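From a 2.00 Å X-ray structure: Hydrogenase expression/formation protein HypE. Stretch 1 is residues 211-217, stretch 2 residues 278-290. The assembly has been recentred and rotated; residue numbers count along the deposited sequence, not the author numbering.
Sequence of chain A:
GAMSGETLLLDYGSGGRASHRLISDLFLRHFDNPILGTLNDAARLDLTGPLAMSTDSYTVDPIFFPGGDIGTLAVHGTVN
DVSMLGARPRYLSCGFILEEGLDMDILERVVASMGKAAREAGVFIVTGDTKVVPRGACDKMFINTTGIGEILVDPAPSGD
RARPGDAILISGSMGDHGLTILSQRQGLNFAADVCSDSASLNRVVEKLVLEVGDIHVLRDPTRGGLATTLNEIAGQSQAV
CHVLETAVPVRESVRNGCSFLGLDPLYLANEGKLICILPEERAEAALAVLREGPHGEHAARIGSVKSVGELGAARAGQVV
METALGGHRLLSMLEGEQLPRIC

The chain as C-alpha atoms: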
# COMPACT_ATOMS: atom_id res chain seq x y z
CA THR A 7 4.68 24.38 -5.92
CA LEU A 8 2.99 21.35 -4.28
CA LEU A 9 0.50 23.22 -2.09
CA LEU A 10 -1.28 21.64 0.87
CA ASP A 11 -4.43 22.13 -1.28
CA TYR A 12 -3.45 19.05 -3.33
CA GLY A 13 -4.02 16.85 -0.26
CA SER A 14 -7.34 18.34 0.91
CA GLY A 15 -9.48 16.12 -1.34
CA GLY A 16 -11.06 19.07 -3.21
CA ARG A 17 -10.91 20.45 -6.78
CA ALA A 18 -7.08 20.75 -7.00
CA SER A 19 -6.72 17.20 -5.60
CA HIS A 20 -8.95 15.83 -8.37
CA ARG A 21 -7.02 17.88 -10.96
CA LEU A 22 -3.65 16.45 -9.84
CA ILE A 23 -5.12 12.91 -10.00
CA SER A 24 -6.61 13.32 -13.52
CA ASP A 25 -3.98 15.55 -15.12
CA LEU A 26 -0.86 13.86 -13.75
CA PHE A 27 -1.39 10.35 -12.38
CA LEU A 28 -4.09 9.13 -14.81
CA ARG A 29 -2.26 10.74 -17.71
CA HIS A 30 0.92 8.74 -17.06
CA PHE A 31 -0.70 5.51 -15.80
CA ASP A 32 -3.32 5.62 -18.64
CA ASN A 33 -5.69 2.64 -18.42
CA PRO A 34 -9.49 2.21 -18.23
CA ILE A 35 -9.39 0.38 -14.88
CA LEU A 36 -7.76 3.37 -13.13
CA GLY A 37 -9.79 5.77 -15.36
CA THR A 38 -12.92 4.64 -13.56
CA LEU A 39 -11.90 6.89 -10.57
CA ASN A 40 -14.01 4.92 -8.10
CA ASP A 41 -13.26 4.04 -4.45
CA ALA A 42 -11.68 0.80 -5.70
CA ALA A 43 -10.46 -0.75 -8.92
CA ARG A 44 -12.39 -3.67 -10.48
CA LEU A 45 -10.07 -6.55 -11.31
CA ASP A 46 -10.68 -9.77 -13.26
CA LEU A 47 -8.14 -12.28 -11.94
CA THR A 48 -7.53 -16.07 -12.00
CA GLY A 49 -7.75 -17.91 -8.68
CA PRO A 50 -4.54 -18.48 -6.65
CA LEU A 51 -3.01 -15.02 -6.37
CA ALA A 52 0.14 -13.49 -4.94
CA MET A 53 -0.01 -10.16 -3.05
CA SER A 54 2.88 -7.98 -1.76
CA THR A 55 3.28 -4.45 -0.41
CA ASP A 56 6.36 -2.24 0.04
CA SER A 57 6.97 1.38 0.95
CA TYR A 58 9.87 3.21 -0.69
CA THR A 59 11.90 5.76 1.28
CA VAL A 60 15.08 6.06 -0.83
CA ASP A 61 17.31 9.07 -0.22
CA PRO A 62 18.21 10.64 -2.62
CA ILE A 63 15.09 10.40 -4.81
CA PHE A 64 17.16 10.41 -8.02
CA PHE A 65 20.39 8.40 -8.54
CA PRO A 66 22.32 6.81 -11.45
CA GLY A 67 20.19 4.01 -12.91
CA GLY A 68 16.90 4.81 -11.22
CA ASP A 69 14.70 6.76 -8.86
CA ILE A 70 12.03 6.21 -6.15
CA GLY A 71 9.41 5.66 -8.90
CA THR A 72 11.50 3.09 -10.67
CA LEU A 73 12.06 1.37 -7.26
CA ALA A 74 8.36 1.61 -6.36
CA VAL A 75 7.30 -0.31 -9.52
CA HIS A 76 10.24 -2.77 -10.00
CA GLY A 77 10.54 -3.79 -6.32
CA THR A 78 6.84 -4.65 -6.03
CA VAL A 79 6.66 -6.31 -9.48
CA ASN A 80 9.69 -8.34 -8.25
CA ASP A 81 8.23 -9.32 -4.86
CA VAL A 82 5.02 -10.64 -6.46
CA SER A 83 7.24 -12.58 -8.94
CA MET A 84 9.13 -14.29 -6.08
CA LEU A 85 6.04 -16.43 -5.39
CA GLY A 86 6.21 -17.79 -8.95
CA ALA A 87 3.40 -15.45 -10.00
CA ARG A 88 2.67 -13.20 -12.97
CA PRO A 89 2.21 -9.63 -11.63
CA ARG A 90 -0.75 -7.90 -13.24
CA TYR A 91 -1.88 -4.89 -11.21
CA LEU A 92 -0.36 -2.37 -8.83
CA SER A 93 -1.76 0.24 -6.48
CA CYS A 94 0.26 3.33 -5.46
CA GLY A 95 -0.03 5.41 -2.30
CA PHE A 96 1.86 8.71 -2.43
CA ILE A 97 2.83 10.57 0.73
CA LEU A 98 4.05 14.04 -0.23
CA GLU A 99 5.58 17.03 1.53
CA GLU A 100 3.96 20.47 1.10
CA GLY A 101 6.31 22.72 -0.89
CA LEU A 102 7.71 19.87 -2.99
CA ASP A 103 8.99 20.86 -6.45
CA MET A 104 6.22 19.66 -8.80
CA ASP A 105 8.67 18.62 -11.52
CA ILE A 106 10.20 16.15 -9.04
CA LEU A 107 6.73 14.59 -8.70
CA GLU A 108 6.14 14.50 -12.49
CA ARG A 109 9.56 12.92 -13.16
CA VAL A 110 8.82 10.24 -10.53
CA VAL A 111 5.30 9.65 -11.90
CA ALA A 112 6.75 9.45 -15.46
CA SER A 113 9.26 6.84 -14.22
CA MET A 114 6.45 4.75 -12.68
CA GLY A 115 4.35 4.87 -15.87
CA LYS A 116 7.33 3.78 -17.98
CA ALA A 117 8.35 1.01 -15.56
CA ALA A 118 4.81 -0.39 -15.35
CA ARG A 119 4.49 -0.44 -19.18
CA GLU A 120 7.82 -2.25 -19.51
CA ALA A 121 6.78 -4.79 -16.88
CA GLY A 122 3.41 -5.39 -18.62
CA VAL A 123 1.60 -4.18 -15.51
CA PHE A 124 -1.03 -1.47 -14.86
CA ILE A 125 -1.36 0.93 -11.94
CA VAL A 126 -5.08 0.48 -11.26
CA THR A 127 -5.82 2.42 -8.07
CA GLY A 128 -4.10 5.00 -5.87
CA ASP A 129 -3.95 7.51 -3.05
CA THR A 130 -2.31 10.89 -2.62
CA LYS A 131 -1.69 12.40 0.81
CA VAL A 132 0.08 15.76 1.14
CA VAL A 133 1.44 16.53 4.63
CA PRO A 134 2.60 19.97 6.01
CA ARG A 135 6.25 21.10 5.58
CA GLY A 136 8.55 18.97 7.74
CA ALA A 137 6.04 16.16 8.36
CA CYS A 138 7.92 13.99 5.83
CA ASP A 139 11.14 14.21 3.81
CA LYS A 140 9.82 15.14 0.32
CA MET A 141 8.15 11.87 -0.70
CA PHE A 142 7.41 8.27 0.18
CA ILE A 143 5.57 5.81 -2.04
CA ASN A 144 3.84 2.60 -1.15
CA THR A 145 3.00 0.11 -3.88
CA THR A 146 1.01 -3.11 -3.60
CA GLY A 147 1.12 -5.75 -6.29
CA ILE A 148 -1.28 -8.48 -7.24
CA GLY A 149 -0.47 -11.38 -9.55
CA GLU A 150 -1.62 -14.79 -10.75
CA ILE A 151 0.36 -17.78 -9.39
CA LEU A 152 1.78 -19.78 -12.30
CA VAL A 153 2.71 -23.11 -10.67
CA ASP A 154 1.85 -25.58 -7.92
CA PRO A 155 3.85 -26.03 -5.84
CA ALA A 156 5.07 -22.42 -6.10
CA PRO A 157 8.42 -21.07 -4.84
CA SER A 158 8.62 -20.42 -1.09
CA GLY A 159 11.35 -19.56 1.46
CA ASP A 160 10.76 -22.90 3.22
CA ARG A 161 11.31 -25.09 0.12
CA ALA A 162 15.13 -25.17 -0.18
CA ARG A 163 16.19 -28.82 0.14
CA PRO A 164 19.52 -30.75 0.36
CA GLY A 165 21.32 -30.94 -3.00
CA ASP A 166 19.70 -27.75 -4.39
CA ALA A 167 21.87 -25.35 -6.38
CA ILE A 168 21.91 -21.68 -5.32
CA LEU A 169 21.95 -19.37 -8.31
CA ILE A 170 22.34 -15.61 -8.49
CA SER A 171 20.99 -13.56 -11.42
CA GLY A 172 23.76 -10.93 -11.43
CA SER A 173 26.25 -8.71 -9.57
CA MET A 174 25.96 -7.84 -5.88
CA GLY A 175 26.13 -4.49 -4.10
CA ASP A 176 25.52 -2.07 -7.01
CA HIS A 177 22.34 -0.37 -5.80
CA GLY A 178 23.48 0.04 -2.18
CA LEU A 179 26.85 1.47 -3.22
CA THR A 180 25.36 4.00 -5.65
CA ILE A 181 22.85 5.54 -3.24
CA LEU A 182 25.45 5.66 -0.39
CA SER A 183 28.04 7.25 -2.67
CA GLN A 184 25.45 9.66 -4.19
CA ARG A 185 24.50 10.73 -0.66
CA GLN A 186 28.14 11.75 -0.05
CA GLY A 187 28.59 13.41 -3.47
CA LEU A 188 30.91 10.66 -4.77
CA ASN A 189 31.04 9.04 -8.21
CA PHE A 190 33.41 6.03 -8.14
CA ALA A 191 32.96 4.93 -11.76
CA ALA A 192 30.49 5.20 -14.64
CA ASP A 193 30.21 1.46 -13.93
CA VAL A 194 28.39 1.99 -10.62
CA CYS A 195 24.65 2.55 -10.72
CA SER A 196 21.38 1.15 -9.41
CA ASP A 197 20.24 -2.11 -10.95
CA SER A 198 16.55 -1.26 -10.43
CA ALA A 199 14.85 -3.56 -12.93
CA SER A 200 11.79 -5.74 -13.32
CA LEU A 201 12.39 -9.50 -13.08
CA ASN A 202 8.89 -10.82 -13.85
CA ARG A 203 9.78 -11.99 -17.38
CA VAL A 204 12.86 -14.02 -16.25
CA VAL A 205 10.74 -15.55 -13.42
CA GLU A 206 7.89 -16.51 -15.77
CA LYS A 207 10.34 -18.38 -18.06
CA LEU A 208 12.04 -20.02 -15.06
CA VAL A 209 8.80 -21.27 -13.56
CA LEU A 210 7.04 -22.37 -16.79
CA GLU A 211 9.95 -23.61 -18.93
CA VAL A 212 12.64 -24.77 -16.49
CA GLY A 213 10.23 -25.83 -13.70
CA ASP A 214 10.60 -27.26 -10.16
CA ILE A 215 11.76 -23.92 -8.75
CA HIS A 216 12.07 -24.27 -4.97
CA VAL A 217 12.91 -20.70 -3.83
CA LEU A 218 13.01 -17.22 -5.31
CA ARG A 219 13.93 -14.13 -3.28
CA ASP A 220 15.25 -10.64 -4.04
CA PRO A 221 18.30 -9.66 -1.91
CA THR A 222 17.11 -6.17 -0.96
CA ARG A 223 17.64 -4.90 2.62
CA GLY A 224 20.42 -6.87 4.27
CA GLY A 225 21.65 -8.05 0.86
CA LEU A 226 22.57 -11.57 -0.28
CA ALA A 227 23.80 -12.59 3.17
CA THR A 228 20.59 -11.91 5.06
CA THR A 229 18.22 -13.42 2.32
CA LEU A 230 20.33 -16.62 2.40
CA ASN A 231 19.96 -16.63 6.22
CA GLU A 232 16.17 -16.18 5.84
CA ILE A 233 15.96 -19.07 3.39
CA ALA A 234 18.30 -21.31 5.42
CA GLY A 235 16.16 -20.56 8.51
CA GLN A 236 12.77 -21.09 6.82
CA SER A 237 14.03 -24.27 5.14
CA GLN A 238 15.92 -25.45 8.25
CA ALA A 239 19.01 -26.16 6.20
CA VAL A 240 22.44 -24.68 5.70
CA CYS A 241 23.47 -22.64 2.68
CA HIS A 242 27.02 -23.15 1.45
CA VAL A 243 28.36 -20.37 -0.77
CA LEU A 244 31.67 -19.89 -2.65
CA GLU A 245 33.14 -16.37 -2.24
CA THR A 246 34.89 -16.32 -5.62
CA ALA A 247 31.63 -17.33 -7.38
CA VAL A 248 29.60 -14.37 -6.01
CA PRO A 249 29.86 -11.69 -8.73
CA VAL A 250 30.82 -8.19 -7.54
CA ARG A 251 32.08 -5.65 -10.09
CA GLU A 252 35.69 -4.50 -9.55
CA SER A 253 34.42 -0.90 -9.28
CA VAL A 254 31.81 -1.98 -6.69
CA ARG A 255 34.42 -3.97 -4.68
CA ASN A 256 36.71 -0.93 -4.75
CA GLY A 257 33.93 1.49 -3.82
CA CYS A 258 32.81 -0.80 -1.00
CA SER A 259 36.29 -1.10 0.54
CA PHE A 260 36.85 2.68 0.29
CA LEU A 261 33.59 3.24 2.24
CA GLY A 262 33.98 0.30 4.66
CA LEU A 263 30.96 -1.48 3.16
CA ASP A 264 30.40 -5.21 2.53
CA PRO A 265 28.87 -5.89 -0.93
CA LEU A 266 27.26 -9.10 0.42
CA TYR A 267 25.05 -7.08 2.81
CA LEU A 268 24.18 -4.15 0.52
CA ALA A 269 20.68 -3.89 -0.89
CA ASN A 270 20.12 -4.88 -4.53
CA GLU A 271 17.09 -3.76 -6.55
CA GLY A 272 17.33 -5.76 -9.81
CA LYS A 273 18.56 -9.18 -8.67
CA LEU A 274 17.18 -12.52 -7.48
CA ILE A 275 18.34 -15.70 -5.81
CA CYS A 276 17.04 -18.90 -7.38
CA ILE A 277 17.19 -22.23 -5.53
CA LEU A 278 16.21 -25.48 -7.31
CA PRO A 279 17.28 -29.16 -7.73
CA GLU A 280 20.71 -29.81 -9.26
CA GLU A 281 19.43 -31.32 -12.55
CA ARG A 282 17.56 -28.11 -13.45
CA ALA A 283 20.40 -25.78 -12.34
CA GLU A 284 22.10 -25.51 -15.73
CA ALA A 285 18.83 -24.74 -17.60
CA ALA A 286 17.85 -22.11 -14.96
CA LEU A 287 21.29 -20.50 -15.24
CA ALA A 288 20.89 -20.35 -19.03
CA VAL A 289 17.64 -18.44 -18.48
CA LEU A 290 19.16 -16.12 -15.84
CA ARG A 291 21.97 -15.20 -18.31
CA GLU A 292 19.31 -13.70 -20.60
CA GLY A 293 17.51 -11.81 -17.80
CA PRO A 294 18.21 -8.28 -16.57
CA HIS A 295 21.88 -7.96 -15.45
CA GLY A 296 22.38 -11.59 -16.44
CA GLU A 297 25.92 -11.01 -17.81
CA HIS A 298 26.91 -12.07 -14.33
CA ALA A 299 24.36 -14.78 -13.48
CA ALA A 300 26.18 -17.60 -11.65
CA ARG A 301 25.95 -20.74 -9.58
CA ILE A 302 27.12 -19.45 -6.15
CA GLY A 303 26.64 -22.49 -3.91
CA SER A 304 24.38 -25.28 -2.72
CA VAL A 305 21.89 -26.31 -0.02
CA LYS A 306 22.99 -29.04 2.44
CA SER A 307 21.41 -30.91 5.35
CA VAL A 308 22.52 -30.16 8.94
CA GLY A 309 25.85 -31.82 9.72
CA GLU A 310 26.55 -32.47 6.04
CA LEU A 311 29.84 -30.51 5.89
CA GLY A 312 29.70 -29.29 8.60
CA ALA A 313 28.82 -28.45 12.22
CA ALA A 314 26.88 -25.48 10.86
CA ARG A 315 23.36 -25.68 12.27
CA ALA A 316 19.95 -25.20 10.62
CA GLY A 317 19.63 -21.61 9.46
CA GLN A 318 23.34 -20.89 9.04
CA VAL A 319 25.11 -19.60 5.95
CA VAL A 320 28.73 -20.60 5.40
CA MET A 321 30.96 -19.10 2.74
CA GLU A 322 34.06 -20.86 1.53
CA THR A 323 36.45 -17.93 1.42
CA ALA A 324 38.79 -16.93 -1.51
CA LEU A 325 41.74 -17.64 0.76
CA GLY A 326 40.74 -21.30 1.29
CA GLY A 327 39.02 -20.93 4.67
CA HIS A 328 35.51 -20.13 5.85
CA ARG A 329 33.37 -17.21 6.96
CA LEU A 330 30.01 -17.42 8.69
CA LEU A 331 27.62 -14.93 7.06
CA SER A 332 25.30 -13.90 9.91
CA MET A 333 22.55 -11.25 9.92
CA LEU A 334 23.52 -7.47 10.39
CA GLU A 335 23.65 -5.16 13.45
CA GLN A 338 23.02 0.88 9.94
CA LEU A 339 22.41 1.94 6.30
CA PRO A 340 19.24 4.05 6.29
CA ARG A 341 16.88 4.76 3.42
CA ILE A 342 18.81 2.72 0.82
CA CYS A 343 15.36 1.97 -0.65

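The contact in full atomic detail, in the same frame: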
# COMPACT_ATOMS: atom_id res chain seq x y z
N GLU A 211 9.12 -22.87 -17.98
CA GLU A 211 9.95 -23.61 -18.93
C GLU A 211 11.03 -24.47 -18.29
O GLU A 211 11.31 -25.56 -18.77
CB GLU A 211 10.50 -22.69 -20.03
CG GLU A 211 9.36 -22.04 -20.84
CD GLU A 211 9.83 -21.30 -22.08
OE1 GLU A 211 9.46 -20.12 -22.22
OE2 GLU A 211 10.55 -21.90 -22.90
N VAL A 212 11.62 -23.99 -17.21
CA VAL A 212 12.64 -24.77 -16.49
C VAL A 212 11.93 -25.69 -15.48
O VAL A 212 12.15 -26.92 -15.50
CB VAL A 212 13.70 -23.86 -15.82
CG1 VAL A 212 14.70 -24.68 -15.00
CG2 VAL A 212 14.42 -23.04 -16.89
N GLY A 213 11.08 -25.10 -14.65
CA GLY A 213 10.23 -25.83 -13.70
C GLY A 213 10.93 -26.33 -12.43
O GLY A 213 12.16 -26.34 -12.35
N ASP A 214 10.12 -26.74 -11.45
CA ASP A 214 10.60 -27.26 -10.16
C ASP A 214 11.46 -26.25 -9.41
O ASP A 214 12.44 -26.59 -8.76
CB ASP A 214 11.31 -28.62 -10.33
CG ASP A 214 11.23 -29.51 -9.08
OD1 ASP A 214 10.48 -29.17 -8.13
OD2 ASP A 214 11.93 -30.54 -9.03
N ILE A 215 11.07 -24.97 -9.50
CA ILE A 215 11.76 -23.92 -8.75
C ILE A 215 11.36 -24.02 -7.28
O ILE A 215 10.17 -23.94 -6.94
CB ILE A 215 11.41 -22.50 -9.30
CG1 ILE A 215 11.65 -22.41 -10.82
CG2 ILE A 215 12.20 -21.43 -8.53
CD1 ILE A 215 13.08 -22.76 -11.30
N HIS A 216 12.35 -24.18 -6.40
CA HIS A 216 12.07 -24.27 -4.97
C HIS A 216 11.92 -22.92 -4.28
O HIS A 216 10.95 -22.71 -3.57
CB HIS A 216 13.10 -25.13 -4.24
CG HIS A 216 13.03 -26.59 -4.58
ND1 HIS A 216 13.98 -27.49 -4.16
CD2 HIS A 216 12.13 -27.30 -5.30
CE1 HIS A 216 13.67 -28.70 -4.61
NE2 HIS A 216 12.55 -28.60 -5.30
N VAL A 217 12.90 -22.03 -4.47
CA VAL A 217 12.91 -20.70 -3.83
C VAL A 217 13.33 -19.58 -4.77
O VAL A 217 14.27 -19.72 -5.56
CB VAL A 217 13.87 -20.62 -2.59
CG1 VAL A 217 13.48 -19.42 -1.69
CG2 VAL A 217 13.85 -21.91 -1.79
N LEU A 278 16.88 -24.41 -6.57
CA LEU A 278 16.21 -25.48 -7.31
C LEU A 278 17.09 -26.75 -7.38
O LEU A 278 18.32 -26.66 -7.26
CB LEU A 278 15.86 -24.99 -8.73
CG LEU A 278 16.88 -25.06 -9.89
CD1 LEU A 278 16.17 -24.63 -11.15
CD2 LEU A 278 18.12 -24.20 -9.65
N PRO A 279 16.48 -27.94 -7.62
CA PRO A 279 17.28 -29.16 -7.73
C PRO A 279 18.43 -29.06 -8.73
O PRO A 279 18.33 -28.35 -9.74
CB PRO A 279 16.27 -30.20 -8.22
CG PRO A 279 14.97 -29.71 -7.74
CD PRO A 279 15.05 -28.21 -7.80
N GLU A 280 19.49 -29.81 -8.46
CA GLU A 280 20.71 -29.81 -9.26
C GLU A 280 20.48 -30.03 -10.76
O GLU A 280 21.11 -29.37 -11.58
CB GLU A 280 21.72 -30.82 -8.69
CG GLU A 280 23.08 -30.88 -9.38
CD GLU A 280 23.72 -29.51 -9.62
OE1 GLU A 280 24.22 -29.28 -10.75
OE2 GLU A 280 23.72 -28.68 -8.68
N GLU A 281 19.58 -30.94 -11.13
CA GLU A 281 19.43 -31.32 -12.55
C GLU A 281 18.75 -30.25 -13.42
O GLU A 281 18.77 -30.33 -14.65
CB GLU A 281 18.81 -32.72 -12.73
CG GLU A 281 17.28 -32.78 -12.78
CD GLU A 281 16.63 -32.89 -11.41
OE1 GLU A 281 17.35 -32.83 -10.38
OE2 GLU A 281 15.39 -33.04 -11.37
N ARG A 282 18.15 -29.26 -12.76
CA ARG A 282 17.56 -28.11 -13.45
C ARG A 282 18.44 -26.87 -13.39
O ARG A 282 18.11 -25.85 -14.01
CB ARG A 282 16.19 -27.79 -12.85
CG ARG A 282 15.01 -28.39 -13.60
CD ARG A 282 14.47 -29.64 -12.94
NE ARG A 282 13.01 -29.59 -12.86
CZ ARG A 282 12.18 -30.06 -13.78
NH1 ARG A 282 12.64 -30.65 -14.87
NH2 ARG A 282 10.87 -29.95 -13.59
N ALA A 283 19.56 -26.95 -12.65
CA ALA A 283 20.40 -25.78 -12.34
C ALA A 283 20.99 -25.11 -13.57
O ALA A 283 21.01 -23.89 -13.69
CB ALA A 283 21.51 -26.17 -11.37
N GLU A 284 21.48 -25.94 -14.49
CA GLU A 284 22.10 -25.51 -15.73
C GLU A 284 21.09 -24.78 -16.64
O GLU A 284 21.36 -23.67 -17.12
CB GLU A 284 22.73 -26.72 -16.42
CG GLU A 284 24.15 -26.51 -16.92
CD GLU A 284 25.08 -25.88 -15.91
OE1 GLU A 284 25.34 -26.48 -14.84
OE2 GLU A 284 25.57 -24.77 -16.19
N ALA A 285 19.91 -25.38 -16.83
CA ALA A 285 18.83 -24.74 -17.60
C ALA A 285 18.39 -23.40 -16.97
O ALA A 285 18.24 -22.41 -17.69
CB ALA A 285 17.64 -25.69 -17.77
N ALA A 286 18.23 -23.35 -15.65
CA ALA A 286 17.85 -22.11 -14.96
C ALA A 286 18.90 -21.02 -15.16
O ALA A 286 18.57 -19.87 -15.43
CB ALA A 286 17.61 -22.36 -13.45
N LEU A 287 20.17 -21.40 -15.02
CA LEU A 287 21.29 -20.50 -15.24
C LEU A 287 21.31 -19.96 -16.66
O LEU A 287 21.65 -18.79 -16.87
CB LEU A 287 22.62 -21.24 -14.98
CG LEU A 287 23.59 -20.66 -13.95
CD1 LEU A 287 25.00 -21.18 -14.23
CD2 LEU A 287 23.55 -19.13 -13.84
N ALA A 288 20.99 -20.80 -17.65
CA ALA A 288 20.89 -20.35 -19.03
C ALA A 288 19.83 -19.26 -19.16
O ALA A 288 20.02 -18.28 -19.88
CB ALA A 288 20.57 -21.52 -19.98
N VAL A 289 18.72 -19.43 -18.46
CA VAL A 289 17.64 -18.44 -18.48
C VAL A 289 18.06 -17.14 -17.78
O VAL A 289 17.85 -16.04 -18.30
CB VAL A 289 16.33 -19.04 -17.89
CG1 VAL A 289 15.30 -17.96 -17.59
CG2 VAL A 289 15.75 -20.09 -18.88
N LEU A 290 18.68 -17.26 -16.62
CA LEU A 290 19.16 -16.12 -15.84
C LEU A 290 20.16 -15.29 -16.65
O LEU A 290 20.16 -14.04 -16.55
CB LEU A 290 19.82 -16.60 -14.54
CG LEU A 290 18.91 -17.36 -13.57
CD1 LEU A 290 19.75 -17.98 -12.46
CD2 LEU A 290 17.87 -16.41 -12.99

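The first stretch is the tail of a helix and the irregular chain that follows it; the second begins at L278 and P279 and is helical through most of its length, the helix continuing past L290. The two lie side by side with no clear hydrogen bond between them, so shape does most of the work, and the contact buries 481 Å² counted over both sides. The backbones come near each other at two places: the CA atoms of V212 and A286 are 6.0 Å apart, and those of H216 and L278 are 4.9 Å apart. The helix of the second stretch is held by its own backbone bonds, such as A286 N to R282 O at 3.0 Å.

The principal bump is V212. Its CA-to-CB bond points toward the second stretch, and its side chain enters a hollow on the helix surface formed by R282, A285, A286 and V289. The two alanines keep that hollow open: with only a methyl group apiece, they let the valine come close to the helix backbone, so that V212 CG1 lies 3.8 Å from A286 N and 4.0 Å from A286 CB. The other methyl, CG2, meets V289 CG2 at 3.8 Å, while CG1 also reaches R282 CG at 4.0 Å, touching the aliphatic part of the arginine. A branched, compact residue suits this place, because its two methyls spread across the hollow without needing polar partners.

L278 extends the apolar surface. Its CD1 lies 4.1 Å from V212 CG1 and 3.6 Å from I215 CD1. The CA-to-CB bond of I215 points away from the second stretch, but the side chain is long enough for its end to return, and it is this terminal methyl that meets the leucine.

Between V212 and I215 the chain turns. G213 is the first residue to leave the helix, and its positive phi of 77° is a conformation that glycine adopts readily. A CB placed ideally here would lie a tight 3.3 Å from R282 NH2, so the bare backbone also leaves space for the arginine. The guanidinium of R282 spreads beside this turn: V212 O lies over one of its faces, with the closest approach 3.6 Å to CZ, and D214 CB sits at its edge, 3.2 Å from NE. The carboxylate of D214 brings opposite charge nearby, with OD2 4.1 Å from R282 NE, but the oxygen is well out of the guanidinium plane and the attraction is one of charge alone.

P279 touches both D214 and H216. D214 O approaches P279 CD at 3.2 Å, and D214 OD2 approaches P279 CG at 3.4 Å. The same CD carbon lies over a face of the H216 ring, 3.6 Å from its centroid and 17° off the ring normal. This is a CH-pi contact: the CH2 group at CD, slightly polarised by the adjoining nitrogen, suits the electron-rich face of an aromatic ring.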